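PDB 6KBY: beta-lactamase from Klebsiella pneumoniae, which probably hydrolyses the beta-lactam ring of antibiotics to give substituted beta-amino acids, as a class C beta-lactamase, and binds adenosine monophosphate in its active-site pocket. Local coordinates for residues Phe76-Gly88 with Ala254-Gly266. Numbering follows the deposited sequence.
Sequences FAATLASYAQVSG and AKMQQALTATHTG
Ala259 is the knob of this helix pair: its methyl drops into a hollow bordered by Thr79, Ser82, Tyr83 and Val86, with CB 3.5 Å from CA of Tyr83. A side chain this small lets the axes of 76-86 and 255-262 approach to 8.0 Å while crossing at 124°. With CG anti to the backbone N (chi1 180°), the Tyr83 ring turns an edge to Ala259 CB and offers a face to Met256, whose flexible thioether chain bends twice to lay CE 4.0 Å from the ring centroid, a CH-pi contact within a Met-aromatic pair. Helix 72-86 starts beside Ser71, which binds AMP covalently, and this packing belongs to the helical part of the class C beta-lactamase fold. Ser82 suits the tight middle because its short side chain points toward helix 255-262 and fits between the helices: OG donates to Ala259 O over 2.7 Å, in the carbonyl plane and on a lone pair, while the methyl of Ala262 closes in beside it. Farther toward the sheet, branched Thr263 puts its methyl CG2 into the groove between Thr79 and Ser82, 3.6 Å from Ser82 CB, while its hydroxyl bonds to Leu260 O. At the solvent-facing end, the long Lys255 chain bends at chi2 and spans to the end of helix 76-86, where NZ donates to Val86 O (3.0 Å) from above the carbonyl plane; it also donates to Gln258 OE1.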
ATOM      1  N   PHE A  76      -1.789  -4.789  -2.317  1.00  6.97           N
ATOM      2  CA  PHE A  76      -1.710  -6.202  -2.673  1.00  7.31           C
ATOM      3  C   PHE A  76      -3.097  -6.822  -2.781  1.00  7.09           C
ATOM      4  O   PHE A  76      -3.343  -7.644  -3.667  1.00  7.45           O
ATOM      5  CB  PHE A  76      -0.824  -6.954  -1.676  1.00  8.07           C
ATOM      6  CG  PHE A  76       0.613  -6.517  -1.729  1.00  7.08           C
ATOM      7  CD1 PHE A  76       1.041  -5.418  -1.001  1.00  8.74           C
ATOM      8  CD2 PHE A  76       1.521  -7.149  -2.562  1.00  8.82           C
ATOM      9  CE1 PHE A  76       2.354  -4.983  -1.075  1.00  9.05           C
ATOM     10  CE2 PHE A  76       2.840  -6.716  -2.640  1.00  9.50           C
ATOM     11  CZ  PHE A  76       3.252  -5.633  -1.894  1.00  9.18           C
ATOM     12  N   ALA A  77      -4.016  -6.435  -1.893  1.00  6.78           N
ATOM     13  CA  ALA A  77      -5.401  -6.874  -2.031  1.00  7.22           C
ATOM     14  C   ALA A  77      -5.981  -6.406  -3.360  1.00  7.42           C
ATOM     15  O   ALA A  77      -6.679  -7.165  -4.046  1.00  7.14           O
ATOM     16  CB  ALA A  77      -6.238  -6.360  -0.856  1.00  7.92           C
ATOM     17  N   ALA A  78      -5.686  -5.164  -3.752  1.00  7.13           N
ATOM     18  CA  ALA A  78      -6.152  -4.658  -5.039  1.00  7.31           C
ATOM     19  C   ALA A  78      -5.500  -5.400  -6.196  1.00  6.94           C
ATOM     20  O   ALA A  78      -6.172  -5.715  -7.188  1.00  7.13           O
ATOM     21  CB  ALA A  78      -5.888  -3.159  -5.155  1.00  7.63           C
ATOM     22  N   THR A  79      -4.189  -5.648  -6.117  1.00  7.10           N
ATOM     23  CA  THR A  79      -3.538  -6.396  -7.186  1.00  7.40           C
ATOM     24  C   THR A  79      -4.157  -7.780  -7.333  1.00  7.19           C
ATOM     25  O   THR A  79      -4.365  -8.257  -8.452  1.00  7.27           O
ATOM     26  CB  THR A  79      -2.027  -6.470  -6.943  1.00  7.49           C
ATOM     27  OG1 THR A  79      -1.483  -5.145  -6.888  1.00  7.41           O
ATOM     28  CG2 THR A  79      -1.333  -7.223  -8.074  1.00  9.14           C
ATOM     29  N   LEU A  80      -4.498  -8.420  -6.212  1.00  7.20           N
ATOM     30  CA  LEU A  80      -5.156  -9.722  -6.282  1.00  7.55           C
ATOM     31  C   LEU A  80      -6.532  -9.619  -6.927  1.00  7.61           C
ATOM     32  O   LEU A  80      -6.890 -10.450  -7.770  1.00  8.23           O
ATOM     33  CB  LEU A  80      -5.254 -10.345  -4.889  1.00  8.38           C
ATOM     34  CG  LEU A  80      -5.747 -11.796  -4.915  1.00  8.32           C
ATOM     35  CD1 LEU A  80      -4.689 -12.727  -5.503  1.00  9.77           C
ATOM     36  CD2 LEU A  80      -6.171 -12.255  -3.526  1.00  8.19           C
ATOM     37  N   ALA A  81      -7.320  -8.612  -6.545  1.00  7.25           N
ATOM     38  CA  ALA A  81      -8.627  -8.430  -7.173  1.00  7.41           C
ATOM     39  C   ALA A  81      -8.489  -8.160  -8.664  1.00  7.43           C
ATOM     40  O   ALA A  81      -9.271  -8.675  -9.475  1.00  8.04           O
ATOM     41  CB  ALA A  81      -9.381  -7.290  -6.490  1.00  9.29           C
ATOM     42  N   SER A  82      -7.496  -7.355  -9.042  1.00  7.63           N
ATOM     43  CA  SER A  82      -7.257  -7.075 -10.448  1.00  8.60           C
ATOM     44  C   SER A  82      -6.832  -8.338 -11.190  1.00  8.17           C
ATOM     45  O   SER A  82      -7.257  -8.573 -12.330  1.00  9.17           O
ATOM     46  CB  SER A  82      -6.198  -5.981 -10.556  1.00  8.48           C
ATOM     47  OG  SER A  82      -6.016  -5.594 -11.896  1.00  8.14           O
ATOM     48  N   TYR A  83      -6.008  -9.172 -10.550  1.00  8.68           N
ATOM     49  CA  TYR A  83      -5.620 -10.443 -11.149  1.00  9.19           C
ATOM     50  C   TYR A  83      -6.831 -11.342 -11.354  1.00  8.71           C
ATOM     51  O   TYR A  83      -6.993 -11.949 -12.420  1.00 10.07           O
ATOM     52  CB  TYR A  83      -4.571 -11.114 -10.265  1.00  9.89           C
ATOM     53  CG  TYR A  83      -4.086 -12.450 -10.766  1.00 10.68           C
ATOM     54  CD1 TYR A  83      -3.253 -12.538 -11.872  1.00 15.09           C
ATOM     55  CD2 TYR A  83      -4.433 -13.623 -10.111  1.00 13.00           C
ATOM     56  CE1 TYR A  83      -2.799 -13.764 -12.327  1.00 17.35           C
ATOM     57  CE2 TYR A  83      -3.982 -14.851 -10.558  1.00 15.51           C
ATOM     58  CZ  TYR A  83      -3.165 -14.913 -11.662  1.00 16.60           C
ATOM     59  OH  TYR A  83      -2.710 -16.132 -12.113  1.00 21.75           O
ATOM     60  N   ALA A  84      -7.712 -11.417 -10.359  1.00  8.65           N
ATOM     61  CA  ALA A  84      -8.944 -12.177 -10.531  1.00  9.08           C
ATOM     62  C   ALA A  84      -9.783 -11.607 -11.667  1.00  9.47           C
ATOM     63  O   ALA A  84     -10.389 -12.359 -12.445  1.00 10.57           O
ATOM     64  CB  ALA A  84      -9.736 -12.185  -9.225  1.00  9.79           C
ATOM     65  N   GLN A  85      -9.828 -10.280 -11.782  1.00  9.15           N
ATOM     66  CA  GLN A  85     -10.639  -9.648 -12.816  1.00 10.38           C
ATOM     67  C   GLN A  85     -10.104  -9.964 -14.208  1.00 10.90           C
ATOM     68  O   GLN A  85     -10.854 -10.413 -15.086  1.00 11.72           O
ATOM     69  CB  GLN A  85     -10.693  -8.141 -12.562  1.00 10.88           C
ATOM     70  CG  GLN A  85     -11.643  -7.384 -13.462  1.00 13.33           C
ATOM     71  CD  GLN A  85     -10.933  -6.783 -14.646  1.00 16.97           C
ATOM     72  OE1 GLN A  85      -9.973  -6.020 -14.492  1.00 18.36           O
ATOM     73  NE2 GLN A  85     -11.390  -7.130 -15.843  1.00 18.01           N
ATOM     74  N   VAL A  86      -8.803  -9.762 -14.427  1.00 11.22           N
ATOM     75  CA  VAL A  86      -8.253 -10.042 -15.749  1.00 12.97           C
ATOM     76  C   VAL A  86      -8.259 -11.534 -16.059  1.00 13.63           C
ATOM     77  O   VAL A  86      -8.208 -11.917 -17.237  1.00 15.74           O
ATOM     78  CB  VAL A  86      -6.878  -9.374 -15.957  1.00 15.51           C
ATOM     79  CG1 VAL A  86      -6.967  -7.874 -15.692  1.00 15.57           C
ATOM     80  CG2 VAL A  86      -5.830 -10.025 -15.083  1.00 15.72           C
ATOM     81  N   SER A  87      -8.337 -12.389 -15.039  1.00 12.85           N
ATOM     82  CA  SER A  87      -8.456 -13.830 -15.223  1.00 15.03           C
ATOM     83  C   SER A  87      -9.888 -14.281 -15.467  1.00 14.03           C
ATOM     84  O   SER A  87     -10.128 -15.488 -15.587  1.00 16.28           O
ATOM     85  CB  SER A  87      -7.914 -14.573 -13.998  1.00 15.61           C
ATOM     86  OG  SER A  87      -6.542 -14.300 -13.797  1.00 17.26           O
ATOM     87  N   GLY A  88     -10.841 -13.355 -15.511  1.00 12.32           N
ATOM     88  CA  GLY A  88     -12.218 -13.705 -15.790  1.00 12.25           C
ATOM     89  C   GLY A  88     -13.004 -14.233 -14.613  1.00 11.95           C
ATOM     90  O   GLY A  88     -14.091 -14.786 -14.819  1.00 14.35           O
ATOM     91  N   ALA A 254       1.580 -13.039 -18.702  1.00 30.77           N
ATOM     92  CA  ALA A 254       1.243 -11.658 -19.029  1.00 26.73           C
ATOM     93  C   ALA A 254       0.073 -11.167 -18.183  1.00 22.58           C
ATOM     94  O   ALA A 254      -0.129  -9.957 -18.030  1.00 19.78           O
ATOM     95  CB  ALA A 254       0.920 -11.527 -20.513  1.00 27.24           C
ATOM     96  N   LYS A 255      -0.698 -12.112 -17.639  1.00 21.98           N
ATOM     97  CA  LYS A 255      -1.850 -11.739 -16.826  1.00 19.67           C
ATOM     98  C   LYS A 255      -1.429 -10.921 -15.614  1.00 15.73           C
ATOM     99  O   LYS A 255      -2.130  -9.984 -15.217  1.00 14.53           O
ATOM    100  CB  LYS A 255      -2.636 -12.980 -16.402  1.00 22.34           C
ATOM    101  CG  LYS A 255      -3.565 -13.512 -17.482  1.00 24.12           C
ATOM    102  CD  LYS A 255      -4.346 -12.373 -18.122  1.00 24.32           C
ATOM    103  CE  LYS A 255      -5.470 -12.879 -19.009  1.00 25.56           C
ATOM    104  NZ  LYS A 255      -6.281 -11.744 -19.537  1.00 27.98           N
ATOM    105  N   MET A 256      -0.277 -11.247 -15.026  1.00 15.54           N
ATOM    106  CA  MET A 256       0.161 -10.520 -13.840  1.00 14.06           C
ATOM    107  C   MET A 256       0.500  -9.070 -14.165  1.00 13.29           C
ATOM    108  O   MET A 256       0.126  -8.162 -13.413  1.00 11.19           O
ATOM    109  CB  MET A 256       1.341 -11.224 -13.180  1.00 17.54           C
ATOM    110  CG  MET A 256       1.716 -10.606 -11.845  1.00 19.15           C
ATOM    111  SD  MET A 256       0.315 -10.579 -10.707  1.00 23.55           S
ATOM    112  CE  MET A 256       0.057 -12.334 -10.455  1.00 22.82           C
ATOM    113  N   GLN A 257       1.209  -8.827 -15.270  1.00 12.85           N
ATOM    114  CA  GLN A 257       1.495  -7.446 -15.643  1.00 11.84           C
ATOM    115  C   GLN A 257       0.209  -6.680 -15.912  1.00 10.25           C
ATOM    116  O   GLN A 257       0.064  -5.528 -15.489  1.00 10.03           O
ATOM    117  CB  GLN A 257       2.401  -7.387 -16.867  1.00 13.22           C
ATOM    118  CG  GLN A 257       2.756  -5.964 -17.248  1.00 12.54           C
ATOM    119  CD  GLN A 257       3.632  -5.295 -16.201  1.00 11.44           C
ATOM    120  OE1 GLN A 257       4.813  -5.617 -16.078  1.00 12.68           O
ATOM    121  NE2 GLN A 257       3.057  -4.370 -15.433  1.00 10.72           N
ATOM    122  N   GLN A 258      -0.734  -7.302 -16.624  1.00 10.60           N
ATOM    123  CA  GLN A 258      -2.021  -6.661 -16.861  1.00 10.10           C
ATOM    124  C   GLN A 258      -2.701  -6.326 -15.544  1.00  9.22           C
ATOM    125  O   GLN A 258      -3.279  -5.243 -15.393  1.00 10.15           O
ATOM    126  CB  GLN A 258      -2.919  -7.587 -17.677  1.00 11.98           C
ATOM    127  CG  GLN A 258      -2.420  -7.913 -19.065  1.00 18.68           C
ATOM    128  CD  GLN A 258      -3.246  -9.005 -19.718  1.00 24.54           C
ATOM    129  OE1 GLN A 258      -4.437  -9.152 -19.433  1.00 27.44           O
ATOM    130  NE2 GLN A 258      -2.615  -9.784 -20.590  1.00 26.84           N
ATOM    131  N   ALA A 259      -2.642  -7.246 -14.583  1.00  9.23           N
ATOM    132  CA  ALA A 259      -3.284  -7.032 -13.292  1.00  9.12           C
ATOM    133  C   ALA A 259      -2.657  -5.854 -12.561  1.00  8.55           C
ATOM    134  O   ALA A 259      -3.367  -4.992 -12.027  1.00  8.08           O
ATOM    135  CB  ALA A 259      -3.166  -8.302 -12.453  1.00 10.85           C
ATOM    136  N   LEU A 260      -1.320  -5.809 -12.515  1.00  8.21           N
ATOM    137  CA  LEU A 260      -0.625  -4.704 -11.859  1.00  7.61           C
ATOM    138  C   LEU A 260      -1.023  -3.373 -12.475  1.00  7.23           C
ATOM    139  O   LEU A 260      -1.421  -2.432 -11.775  1.00  7.56           O
ATOM    140  CB  LEU A 260       0.883  -4.895 -11.993  1.00  7.97           C
ATOM    141  CG  LEU A 260       1.498  -6.012 -11.151  1.00  8.53           C
ATOM    142  CD1 LEU A 260       2.836  -6.420 -11.761  1.00 10.68           C
ATOM    143  CD2 LEU A 260       1.666  -5.554  -9.704  1.00  9.91           C
ATOM    144  N   THR A 261      -0.917  -3.280 -13.795  1.00  7.81           N
ATOM    145  CA  THR A 261      -1.195  -2.021 -14.469  1.00  7.88           C
ATOM    146  C   THR A 261      -2.635  -1.590 -14.247  1.00  7.10           C
ATOM    147  O   THR A 261      -2.905  -0.412 -14.003  1.00  7.36           O
ATOM    148  CB  THR A 261      -0.879  -2.186 -15.953  1.00  8.39           C
ATOM    149  OG1 THR A 261       0.525  -2.436 -16.088  1.00  9.79           O
ATOM    150  CG2 THR A 261      -1.276  -0.947 -16.759  1.00 11.38           C
ATOM    151  N   ALA A 262      -3.571  -2.540 -14.297  1.00  7.22           N
ATOM    152  CA  ALA A 262      -4.982  -2.191 -14.178  1.00  7.78           C
ATOM    153  C   ALA A 262      -5.344  -1.648 -12.804  1.00  6.55           C
ATOM    154  O   ALA A 262      -6.369  -0.968 -12.680  1.00  6.97           O
ATOM    155  CB  ALA A 262      -5.879  -3.382 -14.534  1.00  8.72           C
ATOM    156  N   THR A 263      -4.543  -1.922 -11.766  1.00  6.43           N
ATOM    157  CA  THR A 263      -4.844  -1.312 -10.470  1.00  6.97           C
ATOM    158  C   THR A 263      -4.702   0.200 -10.508  1.00  5.97           C
ATOM    159  O   THR A 263      -5.202   0.873  -9.597  1.00  6.67           O
ATOM    160  CB  THR A 263      -3.977  -1.841  -9.318  1.00  6.38           C
ATOM    161  OG1 THR A 263      -2.605  -1.490  -9.530  1.00  6.84           O
ATOM    162  CG2 THR A 263      -4.123  -3.344  -9.120  1.00  7.84           C
ATOM    163  N   HIS A 264      -4.000   0.737 -11.511  1.00  6.64           N
ATOM    164  CA  HIS A 264      -3.811   2.175 -11.640  1.00  6.68           C
ATOM    165  C   HIS A 264      -4.967   2.864 -12.355  1.00  6.14           C
ATOM    166  O   HIS A 264      -4.885   4.074 -12.587  1.00  7.18           O
ATOM    167  CB  HIS A 264      -2.540   2.507 -12.434  1.00  7.30           C
ATOM    168  CG  HIS A 264      -1.308   1.752 -12.029  1.00  6.45           C
ATOM    169  ND1 HIS A 264      -0.143   1.841 -12.756  1.00  6.98           N
ATOM    170  CD2 HIS A 264      -1.047   0.904 -11.004  1.00  7.18           C
ATOM    171  CE1 HIS A 264       0.782   1.077 -12.205  1.00  7.84           C
ATOM    172  NE2 HIS A 264       0.263   0.500 -11.138  1.00  7.19           N
ATOM    173  N   THR A 265      -6.018   2.132 -12.726  1.00  6.62           N
ATOM    174  CA  THR A 265      -7.174   2.738 -13.372  1.00  6.68           C
ATOM    175  C   THR A 265      -7.829   3.706 -12.398  1.00  6.29           C
ATOM    176  O   THR A 265      -8.010   3.384 -11.222  1.00  7.13           O
ATOM    177  CB  THR A 265      -8.167   1.636 -13.751  1.00  6.72           C
ATOM    178  OG1 THR A 265      -7.503   0.681 -14.586  1.00  7.11           O
ATOM    179  CG2 THR A 265      -9.351   2.206 -14.499  1.00  7.58           C
ATOM    180  N   GLY A 266      -8.160   4.904 -12.880  1.00  6.40           N
ATOM    181  CA  GLY A 266      -8.766   5.928 -12.043  1.00  6.81           C
ATOM    182  C   GLY A 266     -10.278   5.849 -12.047  1.00  5.90           C
ATOM    183  O   GLY A 266     -10.914   5.940 -13.103  1.00  7.40           O
TER